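Local coordinates for histidine phosphotransfer protein (Medicago truncatula, PDB 4G78), which probably relays phosphoryl groups through a histidine from cytokinin sensor histidine kinases to response regulators in the plant two-component pathway, at residues 9-14 and 132-137; 23-28 and 90-95; 49-54 and 122-127. One frame throughout, in Å; residues are numbered along the deposited sequence.

Contact 1: 9-14 and 132-137; sequences RKLRDH and KYLFKL
K10, L11 and H14 of helix 6-20 meet Y133, L134 and L137 in the C-terminal half of helix 110-145, an antiparallel helix pair within the histidine phosphotransfer helix bundle. The short axes approach to 9.6 Å at 155°, and the backbones come nearest at L11 and L137, whose CA atoms lie 6.1 Å apart. The aromatic pair is T-shaped: the Y133 edge is directed at the H14 face, with planes at 79° and Y133 CD2 over the centre of the imidazole. H14 CG stands anti to the backbone N (chi1 175°), and the ring it carries also meets L134 CB with its edge, at 3.9 Å from H14 CD2. H14 NE2 is further held by a hydrogen bond with N130 O, one turn earlier on the long helix. K10 bends at chi2, chi3 and chi4, and its NZ donates to Y133 OH at 3.3 Å, a long bond. L137 CD1 lies 3.8 Å from both K10 CG and L11 CA. The side chain of L11 continues onto Q138 and I141 of helix 110-145, while F135, pointing away from helix 6-20, packs on I44 and M47 of helix 41-66.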
loop_
_atom_site.group_PDB
_atom_site.type_symbol
_atom_site.label_atom_id
_atom_site.label_comp_id
_atom_site.label_asym_id
_atom_site.label_seq_id
_atom_site.Cartn_x
_atom_site.Cartn_y
_atom_site.Cartn_z
ATOM N N ARG A 9 -16.945 -2.425 15.631
ATOM C CA ARG A 9 -17.506 -3.260 14.580
ATOM C C ARG A 9 -17.056 -2.759 13.211
ATOM O O ARG A 9 -16.682 -3.551 12.354
ATOM C CB ARG A 9 -19.033 -3.302 14.639
ATOM C CG ARG A 9 -19.584 -4.074 15.823
ATOM C CD ARG A 9 -21.104 -4.224 15.709
ATOM N NE ARG A 9 -21.779 -3.148 16.412
ATOM C CZ ARG A 9 -22.477 -2.181 15.847
ATOM N NH1 ARG A 9 -22.606 -2.108 14.533
ATOM N NH2 ARG A 9 -23.033 -1.275 16.624
ATOM N N LYS A 10 -17.091 -1.451 12.998
ATOM C CA LYS A 10 -16.696 -0.917 11.697
ATOM C C LYS A 10 -15.228 -1.215 11.424
ATOM O O LYS A 10 -14.850 -1.563 10.295
ATOM C CB LYS A 10 -17.007 0.559 11.574
ATOM C CG LYS A 10 -16.667 1.147 10.210
ATOM C CD LYS A 10 -17.378 0.618 9.021
ATOM C CE LYS A 10 -18.830 0.967 8.990
ATOM N NZ LYS A 10 -19.034 2.407 8.746
ATOM N N LEU A 11 -14.369 -1.035 12.432
ATOM C CA LEU A 11 -12.961 -1.294 12.238
ATOM C C LEU A 11 -12.732 -2.738 11.858
ATOM O O LEU A 11 -12.012 -3.048 10.884
ATOM C CB LEU A 11 -12.187 -0.905 13.484
ATOM C CG LEU A 11 -10.694 -1.209 13.472
ATOM C CD1 LEU A 11 -9.994 -0.609 12.263
ATOM C CD2 LEU A 11 -10.089 -0.743 14.751
ATOM N N ARG A 12 -13.334 -3.684 12.618
ATOM C CA ARG A 12 -13.117 -5.090 12.300
ATOM C C ARG A 12 -13.689 -5.397 10.904
ATOM O O ARG A 12 -13.072 -6.184 10.159
ATOM C CB ARG A 12 -13.782 -5.983 13.363
ATOM C CG ARG A 12 -13.083 -5.963 14.692
ATOM C CD ARG A 12 -13.630 -7.019 15.658
ATOM N NE ARG A 12 -14.968 -6.831 16.029
ATOM C CZ ARG A 12 -15.464 -6.219 17.103
ATOM N NH1 ARG A 12 -14.668 -5.633 17.983
ATOM N NH2 ARG A 12 -16.779 -6.153 17.263
ATOM N N ASP A 13 -14.843 -4.871 10.572
ATOM C CA ASP A 13 -15.496 -5.167 9.298
ATOM C C ASP A 13 -14.676 -4.605 8.119
ATOM O O ASP A 13 -14.476 -5.264 7.106
ATOM C CB ASP A 13 -16.896 -4.604 9.260
ATOM C CG ASP A 13 -17.887 -5.358 10.158
ATOM O OD1 ASP A 13 -17.597 -6.497 10.517
ATOM O OD2 ASP A 13 -18.953 -4.743 10.438
ATOM N N HIS A 14 -14.220 -3.349 8.281
ATOM C CA HIS A 14 -13.448 -2.700 7.207
ATOM C C HIS A 14 -12.116 -3.415 6.984
ATOM O O HIS A 14 -11.708 -3.656 5.861
ATOM C CB HIS A 14 -13.265 -1.255 7.649
ATOM C CG HIS A 14 -12.366 -0.519 6.662
ATOM N ND1 HIS A 14 -12.734 -0.246 5.379
ATOM C CD2 HIS A 14 -11.118 -0.020 6.825
ATOM C CE1 HIS A 14 -11.748 0.368 4.749
ATOM N NE2 HIS A 14 -10.754 0.552 5.600
ATOM N N LYS A 132 -6.075 4.775 5.534
ATOM C CA LYS A 132 -6.332 5.988 6.291
ATOM C C LYS A 132 -7.628 5.853 7.064
ATOM O O LYS A 132 -7.750 6.353 8.190
ATOM C CB LYS A 132 -6.327 7.217 5.366
ATOM C CG LYS A 132 -4.917 7.719 5.045
ATOM C CD LYS A 132 -4.914 9.092 4.349
ATOM C CE LYS A 132 -4.093 10.073 5.179
ATOM N NZ LYS A 132 -3.054 10.780 4.325
ATOM N N TYR A 133 -8.634 5.229 6.483
ATOM C CA TYR A 133 -9.906 4.994 7.209
ATOM C C TYR A 133 -9.722 4.056 8.367
ATOM O O TYR A 133 -10.215 4.312 9.481
ATOM C CB TYR A 133 -10.942 4.519 6.204
ATOM C CG TYR A 133 -12.317 4.347 6.814
ATOM C CD1 TYR A 133 -12.946 5.409 7.490
ATOM C CD2 TYR A 133 -13.031 3.181 6.709
ATOM C CE1 TYR A 133 -14.203 5.241 8.040
ATOM C CE2 TYR A 133 -14.301 3.064 7.241
ATOM C CZ TYR A 133 -14.879 4.115 7.923
ATOM O OH TYR A 133 -16.139 3.937 8.433
ATOM N N LEU A 134 -8.964 2.976 8.171
ATOM C CA LEU A 134 -8.636 2.038 9.242
ATOM C C LEU A 134 -8.023 2.827 10.415
ATOM O O LEU A 134 -8.412 2.663 11.577
ATOM C CB LEU A 134 -7.760 0.943 8.590
ATOM C CG LEU A 134 -7.515 -0.290 9.478
ATOM C CD1 LEU A 134 -8.671 -0.899 10.033
ATOM C CD2 LEU A 134 -6.667 -1.220 8.667
ATOM N N PHE A 135 -7.031 3.650 10.101
ATOM C CA PHE A 135 -6.310 4.360 11.129
ATOM C C PHE A 135 -7.178 5.414 11.808
ATOM O O PHE A 135 -7.062 5.642 13.017
ATOM C CB PHE A 135 -5.056 5.005 10.525
ATOM C CG PHE A 135 -4.079 4.013 9.918
ATOM C CD1 PHE A 135 -4.003 2.693 10.319
ATOM C CD2 PHE A 135 -3.193 4.472 8.939
ATOM C CE1 PHE A 135 -3.057 1.811 9.803
ATOM C CE2 PHE A 135 -2.237 3.581 8.402
ATOM C CZ PHE A 135 -2.203 2.276 8.836
ATOM N N LYS A 136 -8.097 6.046 11.045
ATOM C CA LYS A 136 -9.039 7.004 11.649
ATOM C C LYS A 136 -9.857 6.318 12.722
ATOM O O LYS A 136 -10.031 6.841 13.828
ATOM C CB LYS A 136 -9.972 7.561 10.530
ATOM C CG LYS A 136 -11.066 8.551 11.068
ATOM C CD LYS A 136 -12.007 8.969 9.920
ATOM C CE LYS A 136 -12.949 10.050 10.239
ATOM N NZ LYS A 136 -14.066 9.673 11.080
ATOM N N LEU A 137 -10.399 5.149 12.399
ATOM C CA LEU A 137 -11.223 4.428 13.360
ATOM C C LEU A 137 -10.389 4.022 14.580
ATOM O O LEU A 137 -10.855 4.132 15.722
ATOM C CB LEU A 137 -11.816 3.182 12.700
ATOM C CG LEU A 137 -12.813 3.484 11.542
ATOM C CD1 LEU A 137 -13.052 2.207 10.749
ATOM C CD2 LEU A 137 -14.116 4.059 12.107
#

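Contact 2: 23-28 and 90-95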
loop_
_atom_site.group_PDB
_atom_site.type_symbol
_atom_site.label_atom_id
_atom_site.label_comp_id
_atom_site.label_asym_id
_atom_site.label_seq_id
_atom_site.Cartn_x
_atom_site.Cartn_y
_atom_site.Cartn_z
ATOM N N TYR A 23 -6.566 -6.284 -0.686
ATOM C CA TYR A 23 -5.738 -5.110 -0.466
ATOM C C TYR A 23 -4.556 -5.403 0.446
ATOM O O TYR A 23 -3.496 -4.788 0.314
ATOM C CB TYR A 23 -6.547 -3.961 0.101
ATOM C CG TYR A 23 -7.530 -3.374 -0.848
ATOM C CD1 TYR A 23 -7.066 -2.626 -1.950
ATOM C CD2 TYR A 23 -8.891 -3.589 -0.765
ATOM C CE1 TYR A 23 -7.938 -2.129 -2.885
ATOM C CE2 TYR A 23 -9.735 -3.047 -1.667
ATOM C CZ TYR A 23 -9.228 -2.307 -2.759
ATOM O OH TYR A 23 -10.079 -1.744 -3.673
ATOM N N LEU A 24 -4.786 -6.269 1.447
ATOM C CA LEU A 24 -3.818 -6.588 2.485
ATOM C C LEU A 24 -3.592 -8.081 2.503
ATOM O O LEU A 24 -4.503 -8.857 2.218
ATOM C CB LEU A 24 -4.375 -6.180 3.863
ATOM C CG LEU A 24 -4.691 -4.698 3.997
ATOM C CD1 LEU A 24 -5.397 -4.447 5.334
ATOM C CD2 LEU A 24 -3.463 -3.847 3.817
ATOM N N ASP A 25 -2.380 -8.469 2.901
ATOM C CA ASP A 25 -2.037 -9.846 3.154
ATOM C C ASP A 25 -1.353 -9.984 4.512
ATOM O O ASP A 25 -1.235 -9.031 5.275
ATOM C CB ASP A 25 -1.185 -10.435 2.001
ATOM C CG ASP A 25 0.207 -9.842 1.859
ATOM O OD1 ASP A 25 0.889 -9.608 2.877
ATOM O OD2 ASP A 25 0.613 -9.574 0.733
ATOM N N ASP A 26 -0.943 -11.205 4.817
ATOM C CA ASP A 26 -0.471 -11.506 6.153
ATOM C C ASP A 26 0.729 -10.661 6.606
ATOM O O ASP A 26 0.937 -10.543 7.803
ATOM C CB ASP A 26 -0.073 -12.992 6.264
ATOM C CG ASP A 26 0.144 -13.392 7.713
ATOM O OD1 ASP A 26 -0.854 -13.366 8.481
ATOM O OD2 ASP A 26 1.267 -13.750 8.071
ATOM N N GLN A 27 1.525 -10.095 5.706
ATOM C CA GLN A 27 2.569 -9.189 6.232
ATOM C C GLN A 27 1.992 -8.035 6.961
ATOM O O GLN A 27 2.578 -7.550 7.964
ATOM C CB GLN A 27 3.537 -8.773 5.135
ATOM C CG GLN A 27 4.550 -7.706 5.616
ATOM C CD GLN A 27 5.442 -8.116 6.763
ATOM O OE1 GLN A 27 5.516 -9.288 7.139
ATOM N NE2 GLN A 27 6.107 -7.142 7.282
ATOM N N PHE A 28 0.834 -7.523 6.533
ATOM C CA PHE A 28 0.175 -6.467 7.273
ATOM C C PHE A 28 -0.234 -6.981 8.666
ATOM O O PHE A 28 -0.078 -6.325 9.676
ATOM C CB PHE A 28 -1.016 -5.911 6.508
ATOM C CG PHE A 28 -1.638 -4.731 7.185
ATOM C CD1 PHE A 28 -1.056 -3.458 7.003
ATOM C CD2 PHE A 28 -2.759 -4.874 7.977
ATOM C CE1 PHE A 28 -1.651 -2.403 7.662
ATOM C CE2 PHE A 28 -3.327 -3.753 8.599
ATOM C CZ PHE A 28 -2.759 -2.520 8.389
ATOM N N GLY A 90 2.702 -5.634 3.322
ATOM C CA GLY A 90 1.488 -6.415 3.044
ATOM C C GLY A 90 0.499 -5.779 2.121
ATOM O O GLY A 90 -0.673 -6.147 2.115
ATOM N N ALA A 91 0.968 -4.877 1.238
ATOM C CA ALA A 91 0.121 -4.211 0.234
ATOM C C ALA A 91 0.046 -5.126 -0.999
ATOM O O ALA A 91 0.764 -4.959 -1.976
ATOM C CB ALA A 91 0.690 -2.863 -0.099
ATOM N N ALA A 92 -0.828 -6.143 -0.921
ATOM C CA ALA A 92 -0.808 -7.260 -1.834
ATOM C C ALA A 92 -1.149 -6.885 -3.278
ATOM O O ALA A 92 -0.469 -7.267 -4.207
ATOM C CB ALA A 92 -1.762 -8.341 -1.345
ATOM N N ARG A 93 -2.249 -6.135 -3.455
ATOM C CA ARG A 93 -2.643 -5.733 -4.809
ATOM C C ARG A 93 -1.617 -4.818 -5.421
ATOM O O ARG A 93 -1.320 -4.908 -6.628
ATOM C CB ARG A 93 -4.054 -5.174 -4.834
ATOM C CG ARG A 93 -5.132 -6.241 -4.892
ATOM C CD ARG A 93 -6.496 -5.775 -4.440
ATOM N NE ARG A 93 -7.043 -4.739 -5.314
ATOM C CZ ARG A 93 -8.345 -4.424 -5.350
ATOM N NH1 ARG A 93 -9.221 -5.110 -4.659
ATOM N NH2 ARG A 93 -8.734 -3.405 -6.105
ATOM N N VAL A 94 -1.037 -3.891 -4.645
ATOM C CA VAL A 94 0.009 -3.009 -5.169
ATOM C C VAL A 94 1.210 -3.853 -5.592
ATOM O O VAL A 94 1.763 -3.674 -6.693
ATOM C CB VAL A 94 0.371 -1.928 -4.149
ATOM C CG1 VAL A 94 1.569 -1.104 -4.663
ATOM C CG2 VAL A 94 -0.780 -1.013 -3.820
ATOM N N LYS A 95 1.649 -4.782 -4.728
ATOM C CA LYS A 95 2.788 -5.640 -5.033
ATOM C C LYS A 95 2.561 -6.382 -6.341
ATOM O O LYS A 95 3.483 -6.495 -7.178
ATOM C CB LYS A 95 2.995 -6.624 -3.861
ATOM C CG LYS A 95 3.899 -7.786 -4.174
ATOM C CD LYS A 95 3.962 -8.779 -3.060
ATOM C CE LYS A 95 4.203 -10.181 -3.467
ATOM N NZ LYS A 95 3.012 -10.964 -3.894
HETATM O O HOH W 1 -2.623 -3.455 -2.034
HETATM O O HOH W 2 1.237 -10.562 -1.589
#
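Y23 and R93 form the stacked part of this contact, in which the guanidinium lies flat on the phenol ring with planes 22° apart. The cation-pi geometry is off-centre: R93 CZ is 3.9 Å from the Y23 ring centroid, 33° off the normal, and NH1 sits over the ring toward its rim. A bend at chi3 (64°) turns R93 NE out of line with the chain, and the guanidinium beyond it lies over the ring. NE also makes a salt bridge with E123, and NH1 bonds to Q21 O. An alanine in place of Y23 would probably leave a gap over one face of the R93 guanidinium, held then by those polar partners alone.

Two backbone hydrogen bonds join the segments. D25 N donates to G90 O at 3.0 Å, in the carbonyl plane on a lone pair; A92 N reaches Y23 O at 3.2 Å from above the carbonyl plane. L24 CA adds a CA-H...O contact to the same G90 O.

Water 1 donates to Y23 O and accepts from V94 N, and water 2 links D25 OD2 at 2.6 Å to K95 NZ.

Helix ends also meet here. D25 is the N-cap of helix 26-32, its OD1 accepting from Q27 N, and G90 closes helix 72-89 in a Schellman motif. A side chain on G90 would run into F28 N, and its positive phi itself favours glycine. The chemistry implies a junction fixed by backbone bonds and by an arginine whose charge meets both the Y23 ring and the E123 carboxylate, beside apolar packing.

Contact 3: 49-54 and 122-127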
loop_
_atom_site.group_PDB
_atom_site.type_symbol
_atom_site.label_atom_id
_atom_site.label_comp_id
_atom_site.label_asym_id
_atom_site.label_seq_id
_atom_site.Cartn_x
_atom_site.Cartn_y
_atom_site.Cartn_z
ATOM N N MET A 49 5.931 5.846 6.440
ATOM C CA MET A 49 7.226 5.698 5.734
ATOM C C MET A 49 7.001 5.136 4.334
ATOM O O MET A 49 7.588 5.595 3.364
ATOM C CB MET A 49 8.162 4.843 6.565
ATOM C CG MET A 49 8.630 5.507 7.828
ATOM S SD MET A 49 9.534 4.305 8.870
ATOM C CE MET A 49 9.913 5.378 10.249
ATOM N N PHE A 50 6.184 4.085 4.253
ATOM C CA PHE A 50 5.853 3.451 2.988
ATOM C C PHE A 50 5.141 4.416 2.047
ATOM O O PHE A 50 5.468 4.459 0.848
ATOM C CB PHE A 50 4.995 2.207 3.278
ATOM C CG PHE A 50 4.373 1.624 2.028
ATOM C CD1 PHE A 50 5.082 0.875 1.160
ATOM C CD2 PHE A 50 3.031 1.838 1.776
ATOM C CE1 PHE A 50 4.545 0.344 0.034
ATOM C CE2 PHE A 50 2.429 1.314 0.646
ATOM C CZ PHE A 50 3.240 0.534 -0.231
ATOM N N PHE A 51 4.195 5.187 2.536
ATOM C CA PHE A 51 3.458 6.124 1.677
ATOM C C PHE A 51 4.432 7.167 1.110
ATOM O O PHE A 51 4.374 7.496 -0.084
ATOM C CB PHE A 51 2.342 6.846 2.444
ATOM C CG PHE A 51 1.197 5.999 2.938
ATOM C CD1 PHE A 51 0.795 4.841 2.332
ATOM C CD2 PHE A 51 0.525 6.420 4.094
ATOM C CE1 PHE A 51 -0.249 4.097 2.843
ATOM C CE2 PHE A 51 -0.557 5.676 4.580
ATOM C CZ PHE A 51 -0.919 4.568 3.972
ATOM N N ASP A 52 5.311 7.699 1.952
ATOM C CA ASP A 52 6.200 8.734 1.480
ATOM C C ASP A 52 7.136 8.187 0.387
ATOM O O ASP A 52 7.321 8.807 -0.674
ATOM C CB ASP A 52 6.956 9.288 2.681
ATOM C CG ASP A 52 6.148 10.190 3.598
ATOM O OD1 ASP A 52 4.965 10.549 3.270
ATOM O OD2 ASP A 52 6.658 10.427 4.708
ATOM N N ASP A 53 7.694 6.996 0.599
ATOM C CA ASP A 53 8.569 6.385 -0.413
ATOM C C ASP A 53 7.816 6.073 -1.678
ATOM O O ASP A 53 8.304 6.280 -2.794
ATOM C CB ASP A 53 9.254 5.149 0.123
ATOM C CG ASP A 53 10.390 5.503 1.175
ATOM O OD1 ASP A 53 10.731 6.673 1.366
ATOM O OD2 ASP A 53 10.839 4.534 1.757
ATOM N N SER A 54 6.600 5.544 -1.535
ATOM C CA SER A 54 5.832 5.136 -2.683
ATOM C C SER A 54 5.443 6.324 -3.530
ATOM O O SER A 54 5.468 6.237 -4.766
ATOM C CB SER A 54 4.575 4.414 -2.235
ATOM O OG SER A 54 4.821 3.186 -1.573
ATOM N N GLN A 122 -3.720 3.598 -9.368
ATOM C CA GLN A 122 -5.101 3.301 -8.913
ATOM C C GLN A 122 -5.048 2.462 -7.610
ATOM O O GLN A 122 -5.733 2.749 -6.640
ATOM C CB GLN A 122 -5.922 2.547 -9.957
ATOM C CG GLN A 122 -7.365 2.152 -9.571
ATOM C CD GLN A 122 -8.401 2.108 -10.682
ATOM O OE1 GLN A 122 -9.526 2.369 -10.263
ATOM N NE2 GLN A 122 -7.894 1.793 -11.847
ATOM N N GLU A 123 -4.297 1.407 -7.682
ATOM C CA GLU A 123 -4.194 0.489 -6.563
ATOM C C GLU A 123 -3.567 1.147 -5.358
ATOM O O GLU A 123 -3.996 0.907 -4.208
ATOM C CB GLU A 123 -3.472 -0.772 -6.967
ATOM C CG GLU A 123 -4.310 -1.647 -7.881
ATOM C CD GLU A 123 -5.525 -2.240 -7.242
ATOM O OE1 GLU A 123 -5.518 -2.453 -6.024
ATOM O OE2 GLU A 123 -6.546 -2.449 -7.945
ATOM N N TYR A 124 -2.560 1.993 -5.557
ATOM C CA TYR A 124 -1.929 2.696 -4.455
ATOM C C TYR A 124 -2.938 3.614 -3.786
ATOM O O TYR A 124 -3.050 3.651 -2.553
ATOM C CB TYR A 124 -0.697 3.465 -4.943
ATOM C CG TYR A 124 -0.120 4.268 -3.821
ATOM C CD1 TYR A 124 0.610 3.669 -2.800
ATOM C CD2 TYR A 124 -0.365 5.608 -3.746
ATOM C CE1 TYR A 124 1.073 4.411 -1.710
ATOM C CE2 TYR A 124 0.055 6.353 -2.633
ATOM C CZ TYR A 124 0.799 5.743 -1.636
ATOM O OH TYR A 124 1.260 6.424 -0.530
ATOM N N SER A 125 -3.683 4.377 -4.574
ATOM C CA SER A 125 -4.655 5.278 -3.994
ATOM C C SER A 125 -5.748 4.523 -3.238
ATOM O O SER A 125 -6.134 4.961 -2.129
ATOM C CB SER A 125 -5.239 6.161 -5.098
ATOM O OG SER A 125 -6.262 6.975 -4.564
ATOM N N LEU A 126 -6.214 3.426 -3.774
ATOM C CA LEU A 126 -7.240 2.614 -3.079
ATOM C C LEU A 126 -6.704 2.150 -1.764
ATOM O O LEU A 126 -7.392 2.174 -0.720
ATOM C CB LEU A 126 -7.666 1.422 -3.943
ATOM C CG LEU A 126 -8.531 1.747 -5.150
ATOM C CD1 LEU A 126 -8.604 0.582 -6.079
ATOM C CD2 LEU A 126 -9.965 2.158 -4.627
ATOM N N LEU A 127 -5.464 1.644 -1.772
ATOM C CA LEU A 127 -4.864 1.142 -0.532
ATOM C C LEU A 127 -4.742 2.255 0.492
ATOM O O LEU A 127 -5.101 2.099 1.661
ATOM C CB LEU A 127 -3.517 0.541 -0.846
ATOM C CG LEU A 127 -2.741 0.126 0.399
ATOM C CD1 LEU A 127 -3.370 -1.075 1.088
ATOM C CD2 LEU A 127 -1.343 -0.088 0.060
#
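Y124 of helix 110-145 reaches across to F50, F51 and S54 of helix 41-66, spanning short helix axes that are 12.1 Å apart at closest approach. Its CB points toward the opposing helix, and chi1 of 176° sets CG anti to the backbone N. Along the ring, CD1 comes first to S54 CB, at 4.1 Å. CE1 lies closer to that carbon, at 3.5 Å, and F50 CE2 also approaches it, at the tyrosine edge near the ring plane. CZ then meets F51 CD1 at 4.1 Å. At the tip, OH lies close against F51, 3.1 Å from its CA and 3.2 Å from its CB, and makes its hydrogen bond with E55, whose OE2 lies one residue beyond the segment. A buried hydroxyl is thereby given a polar partner on the helix it reaches.

L127, one turn after Y124, adds an apolar contact: its CD2 stands 4.1 Å from F50 CE2, the two side chains crossing at about a right angle. S54 is itself anchored, because OG donates to F50 O at 2.8 Å. That carbonyl also accepts S54 N, the two donors arriving from opposite faces of its plane, and OG has a further bond with Q82 NE2. F50 turns its ring to helix 72-89 as well, touching Q82, S85, S86 and V89.

The short segments run antiparallel at 155°, and all five touching residues are buried. Long antiparallel helices packed in a bundle, as here, are characteristic of histidine phosphotransfer domains.

Overall arrangement
Helix 110-145 ties the set together, supplying one side of contacts 1 and 3, whose centres are about 18 Å apart without touching. Contacts 2 and 3, centres about 11 Å apart, join directly: R93 NE pairs with E123 OE1 at 2.8 Å, and A91 CB packs on L127 CD2 at 3.4 Å. Contact 2 meets contact 1 more lightly, through F28 CZ and L134 CD2 at 4.1 Å. Along the chain contacts 2 and 3 are nested inside the loop closed by contact 1, while their own segments alternate. The predicted phosphohistidine, H80, belongs to helix 72-89, which ends just before G90 of contact 2 and meets contact 3 through Q82, packed on F50 and hydrogen-bonded to S54 OG.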